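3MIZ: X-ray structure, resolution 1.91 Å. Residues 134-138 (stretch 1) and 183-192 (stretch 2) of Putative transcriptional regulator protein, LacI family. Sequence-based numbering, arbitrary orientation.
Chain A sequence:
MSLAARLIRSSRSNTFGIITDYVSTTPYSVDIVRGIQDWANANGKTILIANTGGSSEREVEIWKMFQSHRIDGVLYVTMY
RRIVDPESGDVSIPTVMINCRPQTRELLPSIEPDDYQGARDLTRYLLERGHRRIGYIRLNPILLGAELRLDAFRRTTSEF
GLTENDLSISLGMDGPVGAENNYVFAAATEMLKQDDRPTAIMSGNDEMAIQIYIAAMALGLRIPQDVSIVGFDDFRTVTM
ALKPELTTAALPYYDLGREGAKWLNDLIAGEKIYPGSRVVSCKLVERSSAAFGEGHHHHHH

Stretch 1 (134-138) IGYIR
Stretch 2, residues 183-192: YVFAAATEML

I137 is the apolar centre of this contact. Its CA-to-CB bond points from the strand toward the helix, and chi1 m (-57°) with chi2 t (-176°) spreads the branched side chain over three helical positions: I137 CD1 lies 3.6 Å from A188 CB, I137 CG1 lies 3.7 Å from CE of M191, and I137 CG2 lies 4.3 Å from V184 CG1. These positions, spaced by four and three residues, are what an α-helix brings to one side. A188 offers only a methyl, and I137 CA lies 7.4 Å from A188 CA, while V184, chi1 t, approaches more loosely; both direct CA-to-CB sideways.

M191, a selenomethionine, directs its CA-to-CB bond toward the strand, with chi1 t, chi2 t and chi3 m (-73°). This extended chain with a bent tip sets M191 SE 4.0 Å from G135 CA and M191 CE 4.0 Å from Y136 O. Glycine suits its place: an ideal CB at G135 would point toward the helix and fall 2.7 Å from M191 SE, a clash. G135 CA and M191 CA are 7.7 Å apart.

Build 134-138 as a strand, phi/psi near -105/114 at I137 and -107/154 at G135, and 184-192 as a helix, 184-191 near -63/-43, with L192 at -80/-14. They run nearly antiparallel, at 163°, with axes 9.7 Å apart at closest approach. Strand alternation turns I134 and Y136 away from the helix. The contact buries 245 Å² in total, 100 Å² of it on I137 and 63 Å² on M191.

No hydrogen bond crosses the interface; packing holds it. Polarity lies outward. Y183 occupies the N-cap position, and Y183 O accepts from A187 N at 2.9 Å. On the helix side directed away from the strand, T189, chi1 m, returns OG1 to F185 O at 2.9 Å. E190, out of reach of the strand, is exposed.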

# COMPACT_ATOMS: atom_id res chain seq x y z
N ILE A 134 4.54 -30.18 -1.90
CA ILE A 134 4.22 -28.76 -1.88
C ILE A 134 4.26 -28.13 -0.49
O ILE A 134 3.82 -28.74 0.48
CB ILE A 134 2.80 -28.52 -2.45
CG1 ILE A 134 2.63 -29.26 -3.78
CG2 ILE A 134 2.56 -27.02 -2.62
CD1 ILE A 134 3.52 -28.77 -4.86
N GLY A 135 4.78 -26.91 -0.42
CA GLY A 135 4.84 -26.21 0.85
C GLY A 135 3.80 -25.10 0.86
O GLY A 135 3.41 -24.60 -0.20
N TYR A 136 3.34 -24.72 2.04
CA TYR A 136 2.36 -23.65 2.17
C TYR A 136 2.68 -22.89 3.45
O TYR A 136 2.67 -23.46 4.54
CB TYR A 136 0.94 -24.23 2.25
CG TYR A 136 -0.14 -23.18 2.20
CD1 TYR A 136 -0.72 -22.79 0.98
CD2 TYR A 136 -0.54 -22.51 3.36
CE1 TYR A 136 -1.65 -21.74 0.93
CE2 TYR A 136 -1.47 -21.47 3.31
CZ TYR A 136 -2.02 -21.09 2.09
OH TYR A 136 -2.90 -20.03 2.04
N ILE A 137 3.00 -21.60 3.32
CA ILE A 137 3.29 -20.79 4.49
C ILE A 137 2.07 -19.90 4.71
O ILE A 137 1.73 -19.05 3.88
CB ILE A 137 4.58 -19.97 4.29
CG1 ILE A 137 5.74 -20.93 3.98
CG2 ILE A 137 4.92 -19.21 5.55
CD1 ILE A 137 7.09 -20.24 3.86
N ARG A 138 1.40 -20.16 5.83
CA ARG A 138 0.16 -19.51 6.22
C ARG A 138 0.15 -18.03 6.59
O ARG A 138 1.00 -17.54 7.32
CB ARG A 138 -0.46 -20.27 7.40
CG ARG A 138 -0.71 -21.74 7.12
CD ARG A 138 -1.06 -22.48 8.40
NE ARG A 138 -2.27 -21.95 9.03
CZ ARG A 138 -2.75 -22.38 10.19
NH1 ARG A 138 -2.11 -23.33 10.86
NH2 ARG A 138 -3.87 -21.87 10.68
N TYR A 183 7.62 -14.06 10.98
CA TYR A 183 8.78 -14.93 10.82
C TYR A 183 8.73 -15.74 9.52
O TYR A 183 9.14 -16.90 9.49
CB TYR A 183 8.89 -15.89 12.02
CG TYR A 183 7.57 -16.45 12.50
CD1 TYR A 183 6.77 -15.72 13.39
CD2 TYR A 183 7.08 -17.68 12.04
CE1 TYR A 183 5.53 -16.20 13.81
CE2 TYR A 183 5.84 -18.17 12.46
CZ TYR A 183 5.07 -17.42 13.35
OH TYR A 183 3.84 -17.88 13.77
N VAL A 184 8.24 -15.11 8.46
CA VAL A 184 8.12 -15.79 7.17
C VAL A 184 9.48 -16.26 6.65
O VAL A 184 9.63 -17.41 6.25
CB VAL A 184 7.46 -14.87 6.10
CG1 VAL A 184 7.27 -15.63 4.81
CG2 VAL A 184 6.11 -14.35 6.62
N PHE A 185 10.47 -15.37 6.66
CA PHE A 185 11.81 -15.73 6.18
C PHE A 185 12.36 -16.95 6.92
O PHE A 185 12.87 -17.89 6.29
CB PHE A 185 12.77 -14.55 6.37
CG PHE A 185 14.18 -14.85 5.96
CD1 PHE A 185 14.54 -14.86 4.61
CD2 PHE A 185 15.15 -15.16 6.91
CE1 PHE A 185 15.84 -15.17 4.22
CE2 PHE A 185 16.46 -15.47 6.53
CZ PHE A 185 16.80 -15.48 5.18
N ALA A 186 12.28 -16.92 8.25
CA ALA A 186 12.79 -18.01 9.07
C ALA A 186 12.04 -19.31 8.83
O ALA A 186 12.65 -20.38 8.80
CB ALA A 186 12.72 -17.63 10.56
N ALA A 187 10.73 -19.22 8.64
CA ALA A 187 9.92 -20.40 8.39
C ALA A 187 10.24 -21.00 7.02
O ALA A 187 10.36 -22.22 6.89
CB ALA A 187 8.44 -20.06 8.48
N ALA A 188 10.38 -20.15 6.01
CA ALA A 188 10.68 -20.60 4.66
C ALA A 188 12.07 -21.21 4.59
O ALA A 188 12.32 -22.15 3.83
CB ALA A 188 10.58 -19.44 3.68
N THR A 189 12.99 -20.66 5.37
CA THR A 189 14.35 -21.17 5.39
C THR A 189 14.38 -22.58 5.96
O THR A 189 15.00 -23.48 5.39
CB THR A 189 15.26 -20.24 6.21
OG1 THR A 189 15.40 -18.99 5.52
CG2 THR A 189 16.65 -20.87 6.38
N GLU A 190 13.69 -22.78 7.08
CA GLU A 190 13.62 -24.10 7.71
C GLU A 190 13.00 -25.10 6.74
O GLU A 190 13.49 -26.22 6.60
CB GLU A 190 12.78 -24.02 8.98
CG GLU A 190 12.70 -25.31 9.79
CD GLU A 190 14.07 -25.84 10.19
OE1 GLU A 190 14.91 -25.05 10.66
OE2 GLU A 190 14.30 -27.07 10.04
N MSE A 191 11.93 -24.68 6.08
CA MSE A 191 11.21 -25.52 5.13
C MSE A 191 12.07 -25.95 3.94
O MSE A 191 12.00 -27.09 3.48
CB MSE A 191 9.98 -24.76 4.62
CG MSE A 191 9.08 -25.53 3.68
SE MSE A 191 7.57 -24.45 3.11
CE MSE A 191 6.58 -24.45 4.78
N LEU A 192 12.89 -25.02 3.45
CA LEU A 192 13.74 -25.30 2.30
C LEU A 192 15.01 -26.06 2.65
O LEU A 192 15.71 -26.58 1.77
CB LEU A 192 14.10 -23.98 1.61
CG LEU A 192 12.94 -23.31 0.86
CD1 LEU A 192 13.28 -21.85 0.53
CD2 LEU A 192 12.64 -24.10 -0.41